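Local coordinates for glycerol dehydratase (Clostridium butyricum, PDB 1R9D), which dehydrates glycerol without vitamin B12, probably as a glycyl radical lyase of the pyruvate formate-lyase superfamily, at residues Asp150-Gly155 against Glu496-His501; Ser546-Val551 against Leu618-Glu623; His446-Phe451 against Cys504-Ile509. All blocks are in the same frame, centred on the assembly; numbering follows the deposited sequence.

Following the chain from its N terminus, residues 150-155 come first and are followed about 340 residues later by helix 484-516, where residues 496-501 close contact 1. Before that loop shuts, residues 446-451 have opened contact 3, which closes at 504-509, farther along the same helix; the two loops therefore cross, and one long helix serves both. Contact 2 follows in series, its residues 546-551 and 618-623 enclosing a largely helical excursion of 66 residues. The three leading segments lie on strands 152-153, 449-452 and 543-551 of one mixed sheet, with 449-452 in the middle of the three. Contacts 1 and 3 thus bind helix 484-516 to this sheet, and contact 2 binds helix 607-624.

Contact 1: residues Asp150-Gly155 against Glu496-His501; sequences DVFTVG and EYFVKH
The closest CA pair is Val-151 and Phe-498, 7.5 Å apart, where the chain just before strand 152-153 passes helix 484-516. Val-151 lays both methyls on the Phe-498 side chain from one side. Its CG2 stands over a face, 4.0 Å from the Phe-498 ring centroid and only 15° off the normal, which meets the definition of a CH-pi contact; CG1, anti to the backbone N (chi1 171°), reaches down the ring toward its root, 3.9 Å from Phe-498 CG. The opposite face is backed by Tyr-497 CD2, so the ring is sandwiched. Strand 152-153 pairs antiparallel with strand 449-452 in the core sheet of this glycyl radical enzyme fold, and Ile-456 and Leu-459 of helix 453-461 pack on the same Val-151 and Phe-498 side chains. Phe-152 then leans on the helix backbone, with CE2 at 3.5 Å from Phe-498 O and near the plane of the Phe-498 ring, while CZ lies 3.9 Å from His-501 C. The His-501 ring leads elsewhere, its ND1 hydrogen-bonded to Thr-143 OG1. At the end of the strand, Thr-153 OG1 accepts from Gly-155 N at 3.1 Å, an ST turn.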
ATOM      1  N   ASP A 150     -29.203  -9.334   6.648  1.00 33.78           N
ATOM      2  CA  ASP A 150     -29.783  -9.236   7.987  1.00 32.85           C
ATOM      3  C   ASP A 150     -29.378 -10.403   8.889  1.00 31.18           C
ATOM      4  O   ASP A 150     -30.178 -10.866   9.704  1.00 30.06           O
ATOM      5  CB  ASP A 150     -31.319  -9.165   7.930  1.00 33.85           C
ATOM      6  CG  ASP A 150     -31.834  -7.789   7.546  1.00 36.00           C
ATOM      7  OD1 ASP A 150     -31.042  -6.819   7.557  1.00 35.45           O
ATOM      8  OD2 ASP A 150     -33.045  -7.676   7.247  1.00 36.51           O
ATOM      9  N   VAL A 151     -28.148 -10.890   8.735  1.00 29.02           N
ATOM     10  CA  VAL A 151     -27.663 -11.980   9.576  1.00 27.30           C
ATOM     11  C   VAL A 151     -26.578 -11.453  10.517  1.00 26.94           C
ATOM     12  O   VAL A 151     -26.516 -11.836  11.686  1.00 26.58           O
ATOM     13  CB  VAL A 151     -27.097 -13.148   8.734  1.00 27.36           C
ATOM     14  CG1 VAL A 151     -26.412 -14.164   9.640  1.00 26.05           C
ATOM     15  CG2 VAL A 151     -28.224 -13.825   7.965  1.00 27.72           C
ATOM     16  N   PHE A 152     -25.720 -10.576  10.002  1.00 25.62           N
ATOM     17  CA  PHE A 152     -24.666  -9.995  10.823  1.00 25.15           C
ATOM     18  C   PHE A 152     -24.337  -8.585  10.338  1.00 25.31           C
ATOM     19  O   PHE A 152     -24.781  -8.174   9.266  1.00 26.44           O
ATOM     20  CB  PHE A 152     -23.411 -10.885  10.789  1.00 25.25           C
ATOM     21  CG  PHE A 152     -22.743 -10.960   9.443  1.00 24.36           C
ATOM     22  CD1 PHE A 152     -21.859  -9.967   9.029  1.00 24.63           C
ATOM     23  CD2 PHE A 152     -23.007 -12.020   8.580  1.00 23.47           C
ATOM     24  CE1 PHE A 152     -21.250 -10.028   7.776  1.00 23.82           C
ATOM     25  CE2 PHE A 152     -22.403 -12.091   7.325  1.00 23.97           C
ATOM     26  CZ  PHE A 152     -21.522 -11.093   6.921  1.00 24.21           C
ATOM     27  N   THR A 153     -23.584  -7.843  11.140  1.00 24.40           N
ATOM     28  CA  THR A 153     -23.186  -6.489  10.774  1.00 24.67           C
ATOM     29  C   THR A 153     -21.727  -6.244  11.127  1.00 23.81           C
ATOM     30  O   THR A 153     -21.274  -6.614  12.207  1.00 24.07           O
ATOM     31  CB  THR A 153     -24.027  -5.414  11.496  1.00 25.81           C
ATOM     32  OG1 THR A 153     -23.481  -4.118  11.210  1.00 25.39           O
ATOM     33  CG2 THR A 153     -24.014  -5.628  13.002  1.00 24.69           C
ATOM     34  N   VAL A 154     -20.995  -5.631  10.203  1.00 23.41           N
ATOM     35  CA  VAL A 154     -19.593  -5.307  10.430  1.00 22.88           C
ATOM     36  C   VAL A 154     -19.466  -3.791  10.349  1.00 23.20           C
ATOM     37  O   VAL A 154     -18.411  -3.256  10.024  1.00 23.24           O
ATOM     38  CB  VAL A 154     -18.670  -5.960   9.373  1.00 21.82           C
ATOM     39  CG1 VAL A 154     -18.608  -7.471   9.592  1.00 22.01           C
ATOM     40  CG2 VAL A 154     -19.182  -5.663   7.973  1.00 22.13           C
ATOM     41  N   GLY A 155     -20.557  -3.103  10.666  1.00 23.12           N
ATOM     42  CA  GLY A 155     -20.550  -1.653  10.607  1.00 23.60           C
ATOM     43  C   GLY A 155     -19.607  -0.901  11.529  1.00 23.59           C
ATOM     44  O   GLY A 155     -19.087   0.151  11.152  1.00 24.66           O
ATOM     45  N   GLU A 496     -21.672 -21.988   9.250  1.00 26.41           N
ATOM     46  CA  GLU A 496     -20.413 -21.981   8.516  1.00 28.72           C
ATOM     47  C   GLU A 496     -20.360 -20.957   7.390  1.00 28.15           C
ATOM     48  O   GLU A 496     -19.369 -20.234   7.240  1.00 27.91           O
ATOM     49  CB  GLU A 496     -20.145 -23.376   7.949  1.00 30.69           C
ATOM     50  CG  GLU A 496     -18.947 -23.465   7.021  1.00 36.68           C
ATOM     51  CD  GLU A 496     -18.745 -24.871   6.489  1.00 41.48           C
ATOM     52  OE1 GLU A 496     -19.717 -25.448   5.943  1.00 44.65           O
ATOM     53  OE2 GLU A 496     -17.619 -25.401   6.613  1.00 44.07           O
ATOM     54  N   TYR A 497     -21.427 -20.893   6.602  1.00 26.79           N
ATOM     55  CA  TYR A 497     -21.489 -19.976   5.475  1.00 26.67           C
ATOM     56  C   TYR A 497     -21.438 -18.508   5.884  1.00 27.03           C
ATOM     57  O   TYR A 497     -20.633 -17.737   5.362  1.00 26.12           O
ATOM     58  CB  TYR A 497     -22.763 -20.221   4.665  1.00 27.76           C
ATOM     59  CG  TYR A 497     -22.879 -19.336   3.438  1.00 27.92           C
ATOM     60  CD1 TYR A 497     -22.160 -19.625   2.282  1.00 29.77           C
ATOM     61  CD2 TYR A 497     -23.677 -18.191   3.449  1.00 29.28           C
ATOM     62  CE1 TYR A 497     -22.225 -18.801   1.161  1.00 29.97           C
ATOM     63  CE2 TYR A 497     -23.749 -17.352   2.328  1.00 30.09           C
ATOM     64  CZ  TYR A 497     -23.017 -17.667   1.191  1.00 30.71           C
ATOM     65  OH  TYR A 497     -23.062 -16.850   0.081  1.00 31.75           O
ATOM     66  N   PHE A 498     -22.294 -18.115   6.818  1.00 25.78           N
ATOM     67  CA  PHE A 498     -22.321 -16.721   7.235  1.00 26.22           C
ATOM     68  C   PHE A 498     -21.143 -16.284   8.097  1.00 25.28           C
ATOM     69  O   PHE A 498     -20.723 -15.130   8.019  1.00 25.21           O
ATOM     70  CB  PHE A 498     -23.658 -16.412   7.910  1.00 25.77           C
ATOM     71  CG  PHE A 498     -24.815 -16.412   6.953  1.00 28.05           C
ATOM     72  CD1 PHE A 498     -24.996 -15.356   6.063  1.00 28.15           C
ATOM     73  CD2 PHE A 498     -25.678 -17.500   6.883  1.00 28.34           C
ATOM     74  CE1 PHE A 498     -26.020 -15.382   5.112  1.00 29.53           C
ATOM     75  CE2 PHE A 498     -26.708 -17.537   5.932  1.00 28.48           C
ATOM     76  CZ  PHE A 498     -26.877 -16.476   5.047  1.00 27.94           C
ATOM     77  N   VAL A 499     -20.597 -17.185   8.908  1.00 23.70           N
ATOM     78  CA  VAL A 499     -19.445 -16.810   9.719  1.00 24.16           C
ATOM     79  C   VAL A 499     -18.268 -16.577   8.771  1.00 24.01           C
ATOM     80  O   VAL A 499     -17.472 -15.666   8.969  1.00 24.01           O
ATOM     81  CB  VAL A 499     -19.073 -17.901  10.749  1.00 22.14           C
ATOM     82  CG1 VAL A 499     -17.749 -17.554  11.419  1.00 22.33           C
ATOM     83  CG2 VAL A 499     -20.162 -17.998  11.809  1.00 24.06           C
ATOM     84  N   LYS A 500     -18.174 -17.392   7.724  1.00 25.05           N
ATOM     85  CA  LYS A 500     -17.096 -17.243   6.755  1.00 26.16           C
ATOM     86  C   LYS A 500     -17.114 -15.843   6.136  1.00 26.29           C
ATOM     87  O   LYS A 500     -16.085 -15.168   6.070  1.00 26.13           O
ATOM     88  CB  LYS A 500     -17.221 -18.282   5.637  1.00 28.06           C
ATOM     89  CG  LYS A 500     -16.057 -18.251   4.657  1.00 30.31           C
ATOM     90  CD  LYS A 500     -16.497 -18.482   3.221  1.00 34.74           C
ATOM     91  CE  LYS A 500     -17.153 -19.835   3.028  1.00 36.72           C
ATOM     92  NZ  LYS A 500     -17.545 -20.041   1.600  1.00 39.02           N
ATOM     93  N   HIS A 501     -18.281 -15.397   5.686  1.00 25.13           N
ATOM     94  CA  HIS A 501     -18.360 -14.078   5.068  1.00 25.23           C
ATOM     95  C   HIS A 501     -18.207 -12.912   6.036  1.00 24.71           C
ATOM     96  O   HIS A 501     -17.726 -11.847   5.653  1.00 25.41           O
ATOM     97  CB  HIS A 501     -19.645 -13.972   4.245  1.00 25.62           C
ATOM     98  CG  HIS A 501     -19.598 -14.787   2.990  1.00 26.48           C
ATOM     99  ND1 HIS A 501     -18.759 -14.477   1.940  1.00 27.93           N
ATOM    100  CD2 HIS A 501     -20.207 -15.949   2.655  1.00 28.06           C
ATOM    101  CE1 HIS A 501     -18.851 -15.417   1.014  1.00 28.67           C
ATOM    102  NE2 HIS A 501     -19.723 -16.321   1.423  1.00 28.74           N
TER

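Contact 2: residues Ser546-Val551 against Leu618-Glu623; sequences SGPQGV and LVYCRE
Tyr-620 spans the gap to Gly-550 and Pro-548 almost alone, joining helix 607-624 to strand 543-551 in the barrel-like alpha/beta core expected of the pyruvate formate-lyase family. The axes of strand 548-551 and helix 618-623 come within 9.7 Å at closest approach and run nearly antiparallel, at 166°, consistent with the last helix of a long, several-helix crossover between the parallel neighbours 543-551 and 634-635. From CB the tyrosine side chain heads straight for the strand, with CG anti to the backbone N. Its CD1 touches Val-499 CG2 of helix 484-516. Farther out, CE2 and CZ lie against the backbone of Gly-550, with CE2 3.6 Å from Gly-550 N. Gly-550 CA sits over the ring face, 4.2 Å from the Tyr-620 centroid and 27° off its normal, a CH-pi contact made by bare main chain. At the tip, OH gives a weak hydrogen bond to Pro-548 O, 3.0 Å away and near the plane of the ring. The same hydroxyl also touches the proline ring, being 3.7 Å from both CB and CG of Pro-548. Phe-451 meets the tyrosine ring with its own, and Met-502 packs on it as well. Gln-549 turns away from the helix: its OE1 accepts from Asn-697 ND2, and its NE2 donates to Gly-547 O at 2.9 Å, approaching from 40° above that carbonyl's plane.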
ATOM      1  N   SER A 546      -8.932 -10.617  16.423  1.00 20.67           N
ATOM      2  CA  SER A 546     -10.118 -10.034  15.791  1.00 20.92           C
ATOM      3  C   SER A 546     -11.271 -10.681  16.563  1.00 21.48           C
ATOM      4  O   SER A 546     -11.267 -11.894  16.772  1.00 20.87           O
ATOM      5  CB  SER A 546     -10.192 -10.374  14.305  1.00 21.66           C
ATOM      6  OG  SER A 546      -9.261  -9.599  13.566  1.00 22.92           O
ATOM      7  N   GLY A 547     -12.245  -9.883  17.000  1.00 22.42           N
ATOM      8  CA  GLY A 547     -13.322 -10.445  17.804  1.00 22.61           C
ATOM      9  C   GLY A 547     -14.770 -10.118  17.473  1.00 22.78           C
ATOM     10  O   GLY A 547     -15.256  -9.034  17.803  1.00 22.52           O
ATOM     11  N   PRO A 548     -15.482 -11.047  16.817  1.00 22.56           N
ATOM     12  CA  PRO A 548     -16.889 -10.906  16.424  1.00 21.82           C
ATOM     13  C   PRO A 548     -17.811 -11.523  17.488  1.00 22.80           C
ATOM     14  O   PRO A 548     -17.492 -12.564  18.066  1.00 23.05           O
ATOM     15  CB  PRO A 548     -16.932 -11.636  15.092  1.00 22.22           C
ATOM     16  CG  PRO A 548     -16.011 -12.807  15.356  1.00 22.96           C
ATOM     17  CD  PRO A 548     -14.857 -12.194  16.124  1.00 22.24           C
ATOM     18  N   GLN A 549     -18.954 -10.879  17.728  1.00 21.85           N
ATOM     19  CA  GLN A 549     -19.914 -11.296  18.761  1.00 22.00           C
ATOM     20  C   GLN A 549     -21.140 -12.080  18.327  1.00 22.34           C
ATOM     21  O   GLN A 549     -21.787 -11.745  17.333  1.00 22.85           O
ATOM     22  CB  GLN A 549     -20.425 -10.061  19.511  1.00 22.48           C
ATOM     23  CG  GLN A 549     -19.507  -9.519  20.576  1.00 22.23           C
ATOM     24  CD  GLN A 549     -18.063  -9.537  20.146  1.00 24.32           C
ATOM     25  OE1 GLN A 549     -17.333 -10.480  20.444  1.00 23.36           O
ATOM     26  NE2 GLN A 549     -17.645  -8.500  19.426  1.00 23.79           N
ATOM     27  N   GLY A 550     -21.470 -13.110  19.103  1.00 21.98           N
ATOM     28  CA  GLY A 550     -22.662 -13.890  18.833  1.00 22.45           C
ATOM     29  C   GLY A 550     -23.760 -13.328  19.722  1.00 22.63           C
ATOM     30  O   GLY A 550     -23.533 -13.069  20.908  1.00 22.83           O
ATOM     31  N   VAL A 551     -24.945 -13.119  19.153  1.00 22.33           N
ATOM     32  CA  VAL A 551     -26.080 -12.574  19.895  1.00 22.39           C
ATOM     33  C   VAL A 551     -27.278 -13.516  19.807  1.00 22.55           C
ATOM     34  O   VAL A 551     -27.634 -13.965  18.720  1.00 23.80           O
ATOM     35  CB  VAL A 551     -26.497 -11.201  19.321  1.00 22.05           C
ATOM     36  CG1 VAL A 551     -27.648 -10.611  20.140  1.00 21.94           C
ATOM     37  CG2 VAL A 551     -25.290 -10.265  19.313  1.00 22.31           C
ATOM     38  N   LEU A 618     -21.398 -23.099  20.929  1.00 24.08           N
ATOM     39  CA  LEU A 618     -20.126 -23.681  20.516  1.00 24.28           C
ATOM     40  C   LEU A 618     -20.007 -23.829  19.011  1.00 23.86           C
ATOM     41  O   LEU A 618     -18.907 -23.754  18.469  1.00 24.29           O
ATOM     42  CB  LEU A 618     -19.914 -25.042  21.188  1.00 24.82           C
ATOM     43  CG  LEU A 618     -19.288 -24.972  22.584  1.00 25.69           C
ATOM     44  CD1 LEU A 618     -19.384 -26.338  23.282  1.00 27.36           C
ATOM     45  CD2 LEU A 618     -17.830 -24.532  22.456  1.00 25.84           C
ATOM     46  N   VAL A 619     -21.126 -24.056  18.327  1.00 23.56           N
ATOM     47  CA  VAL A 619     -21.088 -24.190  16.875  1.00 22.93           C
ATOM     48  C   VAL A 619     -20.589 -22.863  16.295  1.00 23.96           C
ATOM     49  O   VAL A 619     -19.760 -22.842  15.385  1.00 24.23           O
ATOM     50  CB  VAL A 619     -22.481 -24.520  16.309  1.00 22.92           C
ATOM     51  CG1 VAL A 619     -22.461 -24.472  14.786  1.00 24.21           C
ATOM     52  CG2 VAL A 619     -22.903 -25.915  16.788  1.00 24.24           C
ATOM     53  N   TYR A 620     -21.101 -21.759  16.830  1.00 22.55           N
ATOM     54  CA  TYR A 620     -20.674 -20.433  16.389  1.00 22.14           C
ATOM     55  C   TYR A 620     -19.193 -20.230  16.735  1.00 22.13           C
ATOM     56  O   TYR A 620     -18.385 -19.845  15.888  1.00 22.54           O
ATOM     57  CB  TYR A 620     -21.501 -19.358  17.096  1.00 22.04           C
ATOM     58  CG  TYR A 620     -20.954 -17.959  16.914  1.00 22.11           C
ATOM     59  CD1 TYR A 620     -21.077 -17.295  15.692  1.00 22.54           C
ATOM     60  CD2 TYR A 620     -20.285 -17.316  17.951  1.00 21.60           C
ATOM     61  CE1 TYR A 620     -20.546 -16.022  15.507  1.00 24.17           C
ATOM     62  CE2 TYR A 620     -19.743 -16.034  17.776  1.00 23.21           C
ATOM     63  CZ  TYR A 620     -19.881 -15.397  16.550  1.00 22.88           C
ATOM     64  OH  TYR A 620     -19.366 -14.130  16.364  1.00 23.88           O
ATOM     65  N   CYS A 621     -18.842 -20.504  17.984  1.00 22.55           N
ATOM     66  CA  CYS A 621     -17.469 -20.315  18.443  1.00 23.96           C
ATOM     67  C   CYS A 621     -16.432 -21.120  17.654  1.00 22.94           C
ATOM     68  O   CYS A 621     -15.358 -20.605  17.337  1.00 22.47           O
ATOM     69  CB  CYS A 621     -17.370 -20.635  19.940  1.00 23.99           C
ATOM     70  SG  CYS A 621     -18.280 -19.464  21.028  1.00 31.72           S
ATOM     71  N   ARG A 622     -16.750 -22.369  17.327  1.00 23.29           N
ATOM     72  CA  ARG A 622     -15.817 -23.207  16.573  1.00 23.52           C
ATOM     73  C   ARG A 622     -15.595 -22.685  15.157  1.00 23.82           C
ATOM     74  O   ARG A 622     -14.508 -22.842  14.599  1.00 23.30           O
ATOM     75  CB  ARG A 622     -16.310 -24.655  16.507  1.00 24.45           C
ATOM     76  CG  ARG A 622     -16.403 -25.349  17.856  1.00 26.79           C
ATOM     77  CD  ARG A 622     -16.936 -26.764  17.686  1.00 29.27           C
ATOM     78  NE  ARG A 622     -17.242 -27.408  18.960  1.00 32.33           N
ATOM     79  CZ  ARG A 622     -18.441 -27.887  19.279  1.00 33.35           C
ATOM     80  NH1 ARG A 622     -19.448 -27.794  18.416  1.00 32.74           N
ATOM     81  NH2 ARG A 622     -18.634 -28.462  20.459  1.00 34.61           N
ATOM     82  N   GLU A 623     -16.619 -22.075  14.570  1.00 23.97           N
ATOM     83  CA  GLU A 623     -16.474 -21.525  13.231  1.00 24.08           C
ATOM     84  C   GLU A 623     -15.554 -20.304  13.277  1.00 23.37           C
ATOM     85  O   GLU A 623     -14.637 -20.185  12.470  1.00 23.59           O
ATOM     86  CB  GLU A 623     -17.831 -21.115  12.645  1.00 26.20           C
ATOM     87  CG  GLU A 623     -18.767 -22.266  12.280  1.00 27.84           C
ATOM     88  CD  GLU A 623     -18.129 -23.295  11.363  1.00 29.19           C
ATOM     89  OE1 GLU A 623     -17.442 -22.902  10.393  1.00 28.57           O
ATOM     90  OE2 GLU A 623     -18.328 -24.507  11.605  1.00 31.18           O
TER

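Contact 3: residues His446-Phe451 against Cys504-Ile509; sequences HDSAFF and CADNCI
Ser-448 OG donates a 2.9 Å hydrogen bond to Asp-506 OD1, a polar link between the loop leading into strand 449-452 and helix 484-516. The hydroxyl meets the carboxylate from above, 50° out of its plane, and not in line with the flat group. A chi1 of 67° puts Ser-448 OG between the backbone N and the carbonyl carbon, within reach of OD1, while CB faces the helix. The acid lies close against CB, OG and O of Ser-448: OD1 is also 3.3 Å from Ser-448 CB, and OD2 is 2.7 Å from Ser-448 O. The backbones are near enough for this short reach, with the CA atoms of Ser-448 and Asp-506 6.6 Å apart. Ala-449 CB lies 3.9 Å from Asp-506 OD1, a van der Waals contact, and Val-154 packs near the other oxygen of the acid. The contact thereby joins the sheet to one of its covering helices, in a fold consistent with the pyruvate formate-lyase family. The residue before the serine, Asp-447, hydrogen-bonds through OD2 to O2 of a bound glycerol, which lies about 9 Å from the Ser-448 side chain. Around the contact, strand 449-452 lies between strands 152-153 and 543-551, its Ala-449 and Phe-451 side chains packing on Met-502 of helix 484-516; Tyr-157 of helix 155-159 touches both Ser-448 and Ile-509, and the outer side of the helix, at Asn-507 and Cys-508, packs on Pro-196 and Ile-199 of the second subunit.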
ATOM      1  N   HIS A 446     -11.503  -5.954  19.300  1.00 22.31           N
ATOM      2  CA  HIS A 446     -12.479  -6.580  20.199  1.00 22.93           C
ATOM      3  C   HIS A 446     -13.990  -6.474  19.921  1.00 23.96           C
ATOM      4  O   HIS A 446     -14.793  -7.090  20.633  1.00 24.00           O
ATOM      5  CB  HIS A 446     -12.173  -6.146  21.632  1.00 21.75           C
ATOM      6  CG  HIS A 446     -10.808  -6.556  22.104  1.00 22.65           C
ATOM      7  ND1 HIS A 446     -10.477  -7.868  22.377  1.00 21.83           N
ATOM      8  CD2 HIS A 446      -9.690  -5.831  22.342  1.00 20.23           C
ATOM      9  CE1 HIS A 446      -9.215  -7.931  22.766  1.00 21.11           C
ATOM     10  NE2 HIS A 446      -8.715  -6.709  22.753  1.00 21.32           N
ATOM     11  N   ASP A 447     -14.396  -5.687  18.931  1.00 23.30           N
ATOM     12  CA  ASP A 447     -15.816  -5.635  18.580  1.00 24.03           C
ATOM     13  C   ASP A 447     -15.920  -5.412  17.080  1.00 24.17           C
ATOM     14  O   ASP A 447     -16.446  -4.402  16.601  1.00 23.96           O
ATOM     15  CB  ASP A 447     -16.575  -4.545  19.340  1.00 25.14           C
ATOM     16  CG  ASP A 447     -18.086  -4.697  19.198  1.00 27.29           C
ATOM     17  OD1 ASP A 447     -18.520  -5.726  18.628  1.00 26.72           O
ATOM     18  OD2 ASP A 447     -18.841  -3.812  19.656  1.00 28.75           O
ATOM     19  N   SER A 448     -15.406  -6.388  16.342  1.00 22.20           N
ATOM     20  CA  SER A 448     -15.374  -6.335  14.891  1.00 22.62           C
ATOM     21  C   SER A 448     -16.697  -6.641  14.197  1.00 22.69           C
ATOM     22  O   SER A 448     -16.835  -6.397  13.000  1.00 23.80           O
ATOM     23  CB  SER A 448     -14.291  -7.283  14.371  1.00 24.38           C
ATOM     24  OG  SER A 448     -14.627  -8.639  14.623  1.00 26.01           O
ATOM     25  N   ALA A 449     -17.670  -7.170  14.935  1.00 22.46           N
ATOM     26  CA  ALA A 449     -18.965  -7.491  14.338  1.00 22.53           C
ATOM     27  C   ALA A 449     -19.962  -8.070  15.335  1.00 22.44           C
ATOM     28  O   ALA A 449     -19.586  -8.510  16.418  1.00 22.53           O
ATOM     29  CB  ALA A 449     -18.774  -8.479  13.198  1.00 22.22           C
ATOM     30  N   PHE A 450     -21.239  -8.032  14.959  1.00 23.13           N
ATOM     31  CA  PHE A 450     -22.311  -8.625  15.764  1.00 22.31           C
ATOM     32  C   PHE A 450     -22.951  -9.632  14.816  1.00 22.33           C
ATOM     33  O   PHE A 450     -23.209  -9.321  13.649  1.00 22.33           O
ATOM     34  CB  PHE A 450     -23.350  -7.587  16.210  1.00 22.78           C
ATOM     35  CG  PHE A 450     -22.890  -6.707  17.337  1.00 22.95           C
ATOM     36  CD1 PHE A 450     -22.628  -5.361  17.117  1.00 24.53           C
ATOM     37  CD2 PHE A 450     -22.727  -7.222  18.619  1.00 23.78           C
ATOM     38  CE1 PHE A 450     -22.212  -4.535  18.163  1.00 24.90           C
ATOM     39  CE2 PHE A 450     -22.312  -6.409  19.670  1.00 23.84           C
ATOM     40  CZ  PHE A 450     -22.055  -5.060  19.440  1.00 24.11           C
ATOM     41  N   PHE A 451     -23.200 -10.835  15.322  1.00 22.05           N
ATOM     42  CA  PHE A 451     -23.759 -11.928  14.527  1.00 21.06           C
ATOM     43  C   PHE A 451     -25.052 -12.426  15.177  1.00 20.51           C
ATOM     44  O   PHE A 451     -25.065 -12.750  16.359  1.00 21.65           O
ATOM     45  CB  PHE A 451     -22.725 -13.056  14.471  1.00 21.37           C
ATOM     46  CG  PHE A 451     -23.077 -14.173  13.537  1.00 23.72           C
ATOM     47  CD1 PHE A 451     -22.590 -14.187  12.233  1.00 24.38           C
ATOM     48  CD2 PHE A 451     -23.860 -15.238  13.975  1.00 23.70           C
ATOM     49  CE1 PHE A 451     -22.870 -15.248  11.376  1.00 25.49           C
ATOM     50  CE2 PHE A 451     -24.150 -16.308  13.126  1.00 24.24           C
ATOM     51  CZ  PHE A 451     -23.655 -16.315  11.826  1.00 25.32           C
ATOM     52  N   CYS A 504     -14.462 -12.669   6.520  1.00 26.19           N
ATOM     53  CA  CYS A 504     -13.824 -12.159   5.310  1.00 26.89           C
ATOM     54  C   CYS A 504     -14.079 -10.656   5.203  1.00 25.67           C
ATOM     55  O   CYS A 504     -13.175  -9.894   4.859  1.00 23.25           O
ATOM     56  CB  CYS A 504     -14.365 -12.875   4.067  1.00 29.99           C
ATOM     57  SG  CYS A 504     -13.884 -14.622   3.974  1.00 41.15           S
ATOM     58  N   ALA A 505     -15.308 -10.233   5.507  1.00 23.95           N
ATOM     59  CA  ALA A 505     -15.661  -8.810   5.458  1.00 23.08           C
ATOM     60  C   ALA A 505     -14.791  -8.033   6.449  1.00 22.86           C
ATOM     61  O   ALA A 505     -14.275  -6.956   6.129  1.00 22.87           O
ATOM     62  CB  ALA A 505     -17.144  -8.621   5.796  1.00 22.81           C
ATOM     63  N   ASP A 506     -14.635  -8.579   7.651  1.00 21.20           N
ATOM     64  CA  ASP A 506     -13.803  -7.953   8.675  1.00 21.91           C
ATOM     65  C   ASP A 506     -12.375  -7.787   8.161  1.00 22.49           C
ATOM     66  O   ASP A 506     -11.759  -6.733   8.339  1.00 23.24           O
ATOM     67  CB  ASP A 506     -13.775  -8.812   9.941  1.00 21.73           C
ATOM     68  CG  ASP A 506     -14.824  -8.395  10.954  1.00 23.85           C
ATOM     69  OD1 ASP A 506     -15.139  -9.214  11.841  1.00 25.07           O
ATOM     70  OD2 ASP A 506     -15.314  -7.246  10.880  1.00 23.16           O
ATOM     71  N   ASN A 507     -11.846  -8.827   7.525  1.00 21.54           N
ATOM     72  CA  ASN A 507     -10.484  -8.755   7.015  1.00 22.18           C
ATOM     73  C   ASN A 507     -10.304  -7.685   5.938  1.00 22.80           C
ATOM     74  O   ASN A 507      -9.234  -7.086   5.834  1.00 22.98           O
ATOM     75  CB  ASN A 507     -10.023 -10.124   6.499  1.00 22.34           C
ATOM     76  CG  ASN A 507      -9.693 -11.090   7.631  1.00 23.15           C
ATOM     77  OD1 ASN A 507      -9.403 -10.671   8.756  1.00 22.92           O
ATOM     78  ND2 ASN A 507      -9.721 -12.388   7.337  1.00 23.66           N
ATOM     79  N   CYS A 508     -11.346  -7.438   5.145  1.00 22.23           N
ATOM     80  CA  CYS A 508     -11.273  -6.414   4.107  1.00 22.62           C
ATOM     81  C   CYS A 508     -11.228  -5.024   4.742  1.00 23.14           C
ATOM     82  O   CYS A 508     -10.532  -4.130   4.253  1.00 22.52           O
ATOM     83  CB  CYS A 508     -12.474  -6.520   3.159  1.00 23.71           C
ATOM     84  SG  CYS A 508     -12.449  -7.987   2.088  1.00 26.07           S
ATOM     85  N   ILE A 509     -11.967  -4.852   5.834  1.00 21.99           N
ATOM     86  CA  ILE A 509     -12.001  -3.589   6.560  1.00 22.37           C
ATOM     87  C   ILE A 509     -10.651  -3.389   7.250  1.00 22.86           C
ATOM     88  O   ILE A 509     -10.157  -2.264   7.365  1.00 21.87           O
ATOM     89  CB  ILE A 509     -13.134  -3.603   7.610  1.00 22.40           C
ATOM     90  CG1 ILE A 509     -14.482  -3.690   6.893  1.00 21.48           C
ATOM     91  CG2 ILE A 509     -13.081  -2.352   8.489  1.00 22.39           C
ATOM     92  CD1 ILE A 509     -15.642  -3.981   7.836  1.00 23.37           C
TER